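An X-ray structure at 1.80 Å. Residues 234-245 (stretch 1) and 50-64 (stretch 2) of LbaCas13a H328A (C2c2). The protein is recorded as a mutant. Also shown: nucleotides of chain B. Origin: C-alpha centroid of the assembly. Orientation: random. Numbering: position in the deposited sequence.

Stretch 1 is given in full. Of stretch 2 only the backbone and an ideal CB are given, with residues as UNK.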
# COMPACT_ATOMS: atom_id res chain seq x y z
N ARG A 234 -17.75 7.36 -30.94
CA ARG A 234 -17.49 8.20 -29.77
C ARG A 234 -16.00 8.27 -29.47
O ARG A 234 -15.43 9.37 -29.38
CB ARG A 234 -18.24 7.66 -28.55
CG ARG A 234 -19.73 7.95 -28.59
CD ARG A 234 -20.49 7.12 -27.58
NE ARG A 234 -21.91 7.45 -27.64
CZ ARG A 234 -22.72 7.06 -28.62
NH1 ARG A 234 -22.23 6.34 -29.62
NH2 ARG A 234 -24.00 7.42 -28.62
N ALA A 235 -15.35 7.12 -29.32
CA ALA A 235 -13.94 7.10 -28.94
C ALA A 235 -13.07 7.72 -30.03
O ALA A 235 -12.10 8.43 -29.72
CB ALA A 235 -13.49 5.67 -28.64
N LYS A 236 -13.40 7.46 -31.30
CA LYS A 236 -12.61 8.00 -32.40
C LYS A 236 -12.58 9.52 -32.40
O LYS A 236 -11.61 10.12 -32.86
CB LYS A 236 -13.14 7.52 -33.75
CG LYS A 236 -12.72 6.12 -34.15
CD LYS A 236 -12.58 6.01 -35.67
CE LYS A 236 -13.54 6.95 -36.39
NZ LYS A 236 -14.97 6.57 -36.23
N SER A 237 -13.66 10.15 -31.96
CA SER A 237 -13.72 11.60 -31.93
C SER A 237 -13.32 12.19 -30.59
O SER A 237 -13.16 13.40 -30.49
CB SER A 237 -15.13 12.08 -32.31
OG SER A 237 -16.05 11.83 -31.26
N GLN A 238 -13.13 11.37 -29.55
CA GLN A 238 -12.99 11.95 -28.22
C GLN A 238 -11.77 11.47 -27.43
O GLN A 238 -11.26 12.24 -26.60
CB GLN A 238 -14.26 11.68 -27.41
CG GLN A 238 -15.46 12.47 -27.92
CD GLN A 238 -16.72 12.13 -27.16
OE1 GLN A 238 -17.82 12.43 -27.61
NE2 GLN A 238 -16.56 11.52 -25.99
N VAL A 239 -11.32 10.23 -27.62
CA VAL A 239 -10.32 9.67 -26.71
C VAL A 239 -9.00 10.42 -26.83
O VAL A 239 -8.39 10.80 -25.82
CB VAL A 239 -10.13 8.16 -26.95
CG1 VAL A 239 -8.79 7.67 -26.35
CG2 VAL A 239 -11.26 7.36 -26.36
N SER A 240 -8.53 10.64 -28.06
CA SER A 240 -7.23 11.28 -28.23
C SER A 240 -7.21 12.67 -27.62
O SER A 240 -6.24 13.05 -26.93
CB SER A 240 -6.86 11.34 -29.72
OG SER A 240 -5.48 11.59 -29.87
N ARG A 241 -8.26 13.46 -27.86
CA ARG A 241 -8.33 14.79 -27.29
C ARG A 241 -8.42 14.75 -25.77
O ARG A 241 -7.87 15.62 -25.09
CB ARG A 241 -9.52 15.55 -27.87
CG ARG A 241 -9.78 16.88 -27.22
CD ARG A 241 -10.85 17.68 -27.95
NE ARG A 241 -11.10 18.94 -27.25
CZ ARG A 241 -11.95 19.06 -26.24
NH1 ARG A 241 -12.64 17.99 -25.82
NH2 ARG A 241 -12.12 20.23 -25.64
N SER A 242 -9.14 13.76 -25.22
CA SER A 242 -9.22 13.66 -23.76
C SER A 242 -7.86 13.35 -23.16
O SER A 242 -7.56 13.81 -22.04
CB SER A 242 -10.26 12.60 -23.35
OG SER A 242 -9.77 11.28 -23.46
N ILE A 243 -7.03 12.58 -23.87
CA ILE A 243 -5.66 12.33 -23.40
C ILE A 243 -4.86 13.61 -23.43
O ILE A 243 -4.17 13.96 -22.46
CB ILE A 243 -4.99 11.25 -24.26
CG1 ILE A 243 -5.57 9.86 -23.99
CG2 ILE A 243 -3.47 11.27 -24.04
CD1 ILE A 243 -5.12 8.81 -25.00
N LYS A 244 -4.97 14.36 -24.53
CA LYS A 244 -4.14 15.54 -24.69
C LYS A 244 -4.47 16.60 -23.65
O LYS A 244 -3.59 17.38 -23.26
CB LYS A 244 -4.33 16.11 -26.10
CG LYS A 244 -3.21 17.05 -26.51
CD LYS A 244 -3.47 17.64 -27.88
CE LYS A 244 -2.36 18.59 -28.28
NZ LYS A 244 -2.75 19.41 -29.45
N ASN A 245 -5.71 16.62 -23.16
CA ASN A 245 -6.12 17.61 -22.19
C ASN A 245 -5.97 17.13 -20.75
O ASN A 245 -6.38 17.85 -19.84
CB ASN A 245 -7.56 18.01 -22.45
CG ASN A 245 -7.66 19.02 -23.56
OD1 ASN A 245 -7.45 20.20 -23.34
ND2 ASN A 245 -7.96 18.56 -24.75
N UNK A 50 3.80 12.32 -31.42
CA UNK A 50 3.32 13.63 -31.84
C UNK A 50 1.81 13.56 -32.04
O UNK A 50 1.21 12.50 -31.93
CB UNK A 50 4.02 14.09 -33.12
N UNK A 51 1.19 14.71 -32.34
CA UNK A 51 -0.27 14.77 -32.35
C UNK A 51 -0.86 13.78 -33.33
O UNK A 51 -1.80 13.04 -33.01
CB UNK A 51 -0.74 16.18 -32.69
N UNK A 52 -0.32 13.76 -34.56
CA UNK A 52 -0.85 12.86 -35.58
C UNK A 52 -0.67 11.41 -35.19
O UNK A 52 -1.59 10.59 -35.34
CB UNK A 52 -0.17 13.12 -36.93
N UNK A 53 0.51 11.05 -34.64
CA UNK A 53 0.75 9.67 -34.26
C UNK A 53 -0.08 9.25 -33.05
O UNK A 53 -0.51 8.10 -32.96
CB UNK A 53 2.24 9.46 -33.97
N UNK A 54 -0.29 10.17 -32.10
CA UNK A 54 -1.23 9.90 -31.01
C UNK A 54 -2.62 9.61 -31.56
O UNK A 54 -3.25 8.61 -31.19
CB UNK A 54 -1.28 11.08 -30.04
N UNK A 55 -3.10 10.48 -32.45
CA UNK A 55 -4.40 10.28 -33.09
C UNK A 55 -4.46 8.94 -33.79
O UNK A 55 -5.39 8.16 -33.57
CB UNK A 55 -4.69 11.40 -34.09
N UNK A 56 -3.46 8.64 -34.63
CA UNK A 56 -3.46 7.41 -35.40
C UNK A 56 -3.32 6.19 -34.50
O UNK A 56 -3.88 5.13 -34.80
CB UNK A 56 -2.33 7.43 -36.43
N UNK A 57 -2.56 6.32 -33.41
CA UNK A 57 -2.42 5.21 -32.48
C UNK A 57 -3.76 4.85 -31.86
O UNK A 57 -4.11 3.67 -31.76
CB UNK A 57 -1.41 5.55 -31.39
N UNK A 58 -4.52 5.86 -31.43
CA UNK A 58 -5.84 5.60 -30.86
C UNK A 58 -6.74 4.97 -31.92
O UNK A 58 -7.33 3.91 -31.69
CB UNK A 58 -6.46 6.89 -30.32
N UNK A 59 -6.81 5.59 -33.10
CA UNK A 59 -7.58 5.03 -34.21
C UNK A 59 -7.25 3.56 -34.44
O UNK A 59 -8.14 2.72 -34.54
CB UNK A 59 -7.32 5.83 -35.49
N UNK A 60 -5.96 3.25 -34.55
CA UNK A 60 -5.55 1.88 -34.85
C UNK A 60 -5.97 0.92 -33.74
O UNK A 60 -6.40 -0.21 -34.02
CB UNK A 60 -4.04 1.81 -35.06
N UNK A 61 -5.85 1.33 -32.48
CA UNK A 61 -6.26 0.47 -31.37
C UNK A 61 -7.76 0.24 -31.37
O UNK A 61 -8.23 -0.84 -31.00
CB UNK A 61 -5.83 1.08 -30.03
N UNK A 62 -8.53 1.25 -31.79
CA UNK A 62 -9.98 1.11 -31.84
C UNK A 62 -10.41 0.12 -32.92
O UNK A 62 -11.16 -0.82 -32.65
CB UNK A 62 -10.63 2.47 -32.09
N UNK A 63 -9.92 0.31 -34.14
CA UNK A 63 -10.27 -0.57 -35.24
C UNK A 63 -9.70 -1.98 -35.09
O UNK A 63 -10.03 -2.85 -35.90
CB UNK A 63 -9.79 0.04 -36.56
N UNK A 64 -8.87 -2.21 -34.07
CA UNK A 64 -8.44 -3.57 -33.75
C UNK A 64 -9.63 -4.47 -33.44
O UNK A 64 -9.72 -5.59 -33.94
CB UNK A 64 -7.47 -3.56 -32.56
P C B 12 -10.24 17.85 -14.80
OP1 C B 12 -9.91 19.30 -14.95
OP2 C B 12 -11.54 17.38 -14.26
O5' C B 12 -10.02 17.12 -16.19
C5' C B 12 -8.89 17.43 -16.98
C4' C B 12 -8.89 16.60 -18.24
O4' C B 12 -8.69 15.21 -17.90
C3' C B 12 -10.21 16.59 -19.01
O3' C B 12 -10.44 17.75 -19.79
C2' C B 12 -10.08 15.32 -19.82
O2' C B 12 -9.16 15.51 -20.87
C1' C B 12 -9.44 14.39 -18.79
N1 C B 12 -10.49 13.66 -18.05
C2 C B 12 -11.04 12.56 -18.71
O2 C B 12 -10.62 12.24 -19.83
N3 C B 12 -12.01 11.86 -18.10
C4 C B 12 -12.44 12.25 -16.89
N4 C B 12 -13.41 11.51 -16.36
C5 C B 12 -11.91 13.38 -16.18
C6 C B 12 -10.95 14.07 -16.82
P A B 13 -11.94 18.24 -20.08
OP1 A B 13 -11.84 19.49 -20.85
OP2 A B 13 -12.80 18.20 -18.87
O5' A B 13 -12.55 17.08 -20.99
C5' A B 13 -11.97 16.76 -22.25
C4' A B 13 -12.67 15.57 -22.87
O4' A B 13 -12.51 14.42 -22.01
C3' A B 13 -14.17 15.71 -23.00
O3' A B 13 -14.55 16.47 -24.14
C2' A B 13 -14.63 14.27 -23.03
O2' A B 13 -14.36 13.70 -24.30
C1' A B 13 -13.69 13.65 -22.01
N9 A B 13 -14.25 13.64 -20.65
C8 A B 13 -13.90 14.43 -19.57
N7 A B 13 -14.58 14.13 -18.47
C5 A B 13 -15.42 13.09 -18.87
C6 A B 13 -16.40 12.34 -18.18
N6 A B 13 -16.70 12.51 -16.89
N1 A B 13 -17.06 11.40 -18.89
C2 A B 13 -16.76 11.21 -20.18
N3 A B 13 -15.86 11.84 -20.93
C4 A B 13 -15.22 12.78 -20.20
P A B 14 -15.86 17.38 -24.05
OP1 A B 14 -15.99 17.99 -25.40
OP2 A B 14 -15.84 18.27 -22.87
O5' A B 14 -17.01 16.32 -23.82
C5' A B 14 -17.30 15.35 -24.82
C4' A B 14 -18.36 14.39 -24.33
O4' A B 14 -17.89 13.72 -23.13
C3' A B 14 -19.68 15.02 -23.92
O3' A B 14 -20.52 15.21 -25.03
C2' A B 14 -20.24 14.00 -22.95
O2' A B 14 -20.80 12.91 -23.68
C1' A B 14 -18.98 13.48 -22.27
N9 A B 14 -18.69 14.12 -20.97
C8 A B 14 -17.75 15.09 -20.72
N7 A B 14 -17.72 15.42 -19.47
C5 A B 14 -18.66 14.62 -18.86
C6 A B 14 -19.09 14.51 -17.53
N6 A B 14 -18.57 15.24 -16.53
N1 A B 14 -20.05 13.61 -17.26
C2 A B 14 -20.57 12.87 -18.25
N3 A B 14 -20.24 12.90 -19.54
C4 A B 14 -19.28 13.80 -19.78

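The axes of helices 234-244 and 51-64 approach to 9.2 Å with 137° between their N-to-C directions, so the helices run roughly antiparallel, and the helical repeat brings positions three or four apart to the contact. The CA of Ser240 lies 5.7 Å from the CA of 55, and the CA of Lys236 6.1 Å from the CA of 59.

Position 50 precedes the helix, with phi/psi of -73/175. Asn, Asp, Ser or Thr would suit an N-cap; it is Asn50, whose OD1 accepts from the backbone N of position 53 at 2.8 Å.

At position 51 CA-to-CB points sideways and the ideal CB lies 5.0 Å from Lys244 NZ. An acid, or a polar acceptor, would answer that amine. Asp51 brings OD1 to 3.6 Å from Lys244 NZ, a salt bridge.

Position 52 points away and 53 is out of reach, so polar residues fit both: Glu52 and Asp53.

Position 54 points toward stretch 1, its ideal CB 4.2 Å from Ser240 OG, with Ile243 and the Lys244 chain nearby. A small or apolar residue could pack here, and a long polar one could reach the hydroxyl. Arg54 does the latter: NE donates to Ser240 OG at 2.7 Å and 167°, while Lys244 CG lies over one guanidinium face. Arg54 NH1 also bridges to Asp51 OD1 at 2.8 Å.

Position 55 points sideways, its ideal CB 4.3 Å from Ser240 OG. Ser, Asn or an acid could use the hydroxyl. In Asp55, OD1 accepts from Ser240 OG at 2.6 Å and forms a salt bridge with Arg54 NH2 at 3.1 Å. Ser240 thus accepts from one residue and donates to the next.

Position 56 points away and 57 is out of reach; stretch 1 constrains neither Arg56 nor Tyr57.

Position 58 points toward stretch 1, its ideal CB 4.5 Å from Ser240 CB and 4.7 Å from Val239 CG1. Val, Leu, Ile or Met would suit this surface. Ile58 sets CG2 3.8 Å from Val239 CG1 and CD1 3.9 Å from Ile243 CD1.

Position 59 is sideways, its ideal CB 5.3 Å from Lys236 CD, permissive for polar residues; Glu59 makes no close contact. Positions 60 and 61 are out of reach, so stretch 1 sets no preference; they are Ser60 and Arg61.

Position 62 points toward stretch 1, its ideal CB 4.7 Å from Lys236 CG. An aliphatic chain could extend to Ala235: Leu62 CD1 reaches Ala235 CB at 3.6 Å.

Position 63 is sideways, where a flexible polar chain could fit. Lys63 NZ comes 4.0 Å from Lys236 NZ, a like-charge approach; both amines hydrogen-bond elsewhere in the structure. Position 64 is out of reach, and Ser64 is poorly ordered.

Stretch 2, residues 50-64: NDEDRDRYIESRLKS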
# COMPACT_ATOMS: atom_id res chain seq x y z
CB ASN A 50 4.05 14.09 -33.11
CG ASN A 50 3.92 13.11 -34.27
OD1 ASN A 50 2.82 12.65 -34.59
ND2 ASN A 50 5.04 12.79 -34.93
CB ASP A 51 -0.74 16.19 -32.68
CG ASP A 51 -0.52 17.15 -31.54
OD1 ASP A 51 -0.60 16.72 -30.37
OD2 ASP A 51 -0.25 18.34 -31.81
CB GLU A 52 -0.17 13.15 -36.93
CG GLU A 52 0.07 11.94 -37.80
CD GLU A 52 -1.14 11.55 -38.64
OE1 GLU A 52 -0.98 10.75 -39.59
OE2 GLU A 52 -2.26 12.03 -38.35
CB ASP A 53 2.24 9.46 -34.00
CG ASP A 53 3.05 9.44 -35.28
OD1 ASP A 53 2.41 9.50 -36.36
OD2 ASP A 53 4.30 9.38 -35.23
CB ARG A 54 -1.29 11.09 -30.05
CG ARG A 54 -2.01 10.80 -28.71
CD ARG A 54 -2.49 12.07 -28.00
NE ARG A 54 -3.29 12.87 -28.90
CZ ARG A 54 -2.94 14.06 -29.36
NH1 ARG A 54 -1.81 14.63 -28.97
NH2 ARG A 54 -3.74 14.69 -30.22
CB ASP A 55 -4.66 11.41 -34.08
CG ASP A 55 -5.02 12.71 -33.41
OD1 ASP A 55 -5.21 12.71 -32.17
OD2 ASP A 55 -5.10 13.74 -34.11
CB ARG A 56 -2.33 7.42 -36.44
CG ARG A 56 -2.13 6.10 -37.17
CD ARG A 56 -0.70 5.55 -37.04
NE ARG A 56 -0.49 4.78 -35.82
CZ ARG A 56 -0.55 3.45 -35.74
NH1 ARG A 56 -0.83 2.74 -36.83
NH2 ARG A 56 -0.33 2.83 -34.59
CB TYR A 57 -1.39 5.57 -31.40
CG TYR A 57 -1.36 4.57 -30.29
CD1 TYR A 57 -0.58 3.43 -30.38
CD2 TYR A 57 -2.14 4.74 -29.16
CE1 TYR A 57 -0.57 2.50 -29.36
CE2 TYR A 57 -2.14 3.83 -28.15
CZ TYR A 57 -1.35 2.71 -28.25
OH TYR A 57 -1.36 1.79 -27.23
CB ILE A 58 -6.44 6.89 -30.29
CG1 ILE A 58 -5.59 7.37 -29.10
CG2 ILE A 58 -7.89 6.68 -29.87
CD1 ILE A 58 -5.51 6.34 -27.98
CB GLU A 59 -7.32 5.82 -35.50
CG GLU A 59 -7.83 7.25 -35.54
CD GLU A 59 -7.47 7.97 -36.84
OE1 GLU A 59 -8.05 7.62 -37.90
OE2 GLU A 59 -6.60 8.87 -36.81
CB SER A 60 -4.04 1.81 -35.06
OG SER A 60 -3.55 0.55 -34.63
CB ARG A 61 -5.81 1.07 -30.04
CG ARG A 61 -4.31 1.02 -29.81
CD ARG A 61 -3.87 -0.35 -29.31
NE ARG A 61 -4.78 -0.86 -28.28
CZ ARG A 61 -5.29 -2.09 -28.27
NH1 ARG A 61 -6.11 -2.46 -27.29
NH2 ARG A 61 -4.98 -2.95 -29.24
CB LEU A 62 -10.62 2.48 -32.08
CG LEU A 62 -10.58 3.35 -30.82
CD1 LEU A 62 -11.09 4.74 -31.11
CD2 LEU A 62 -11.39 2.68 -29.70
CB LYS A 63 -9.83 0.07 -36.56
CG LYS A 63 -10.79 1.16 -37.03
CD LYS A 63 -12.23 0.84 -36.59
CE LYS A 63 -13.23 1.92 -36.98
NZ LYS A 63 -13.48 2.83 -35.84
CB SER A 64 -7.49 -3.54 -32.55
OG SER A 64 -6.25 -4.13 -32.86
O HOH W 1 -4.17 17.53 -31.14
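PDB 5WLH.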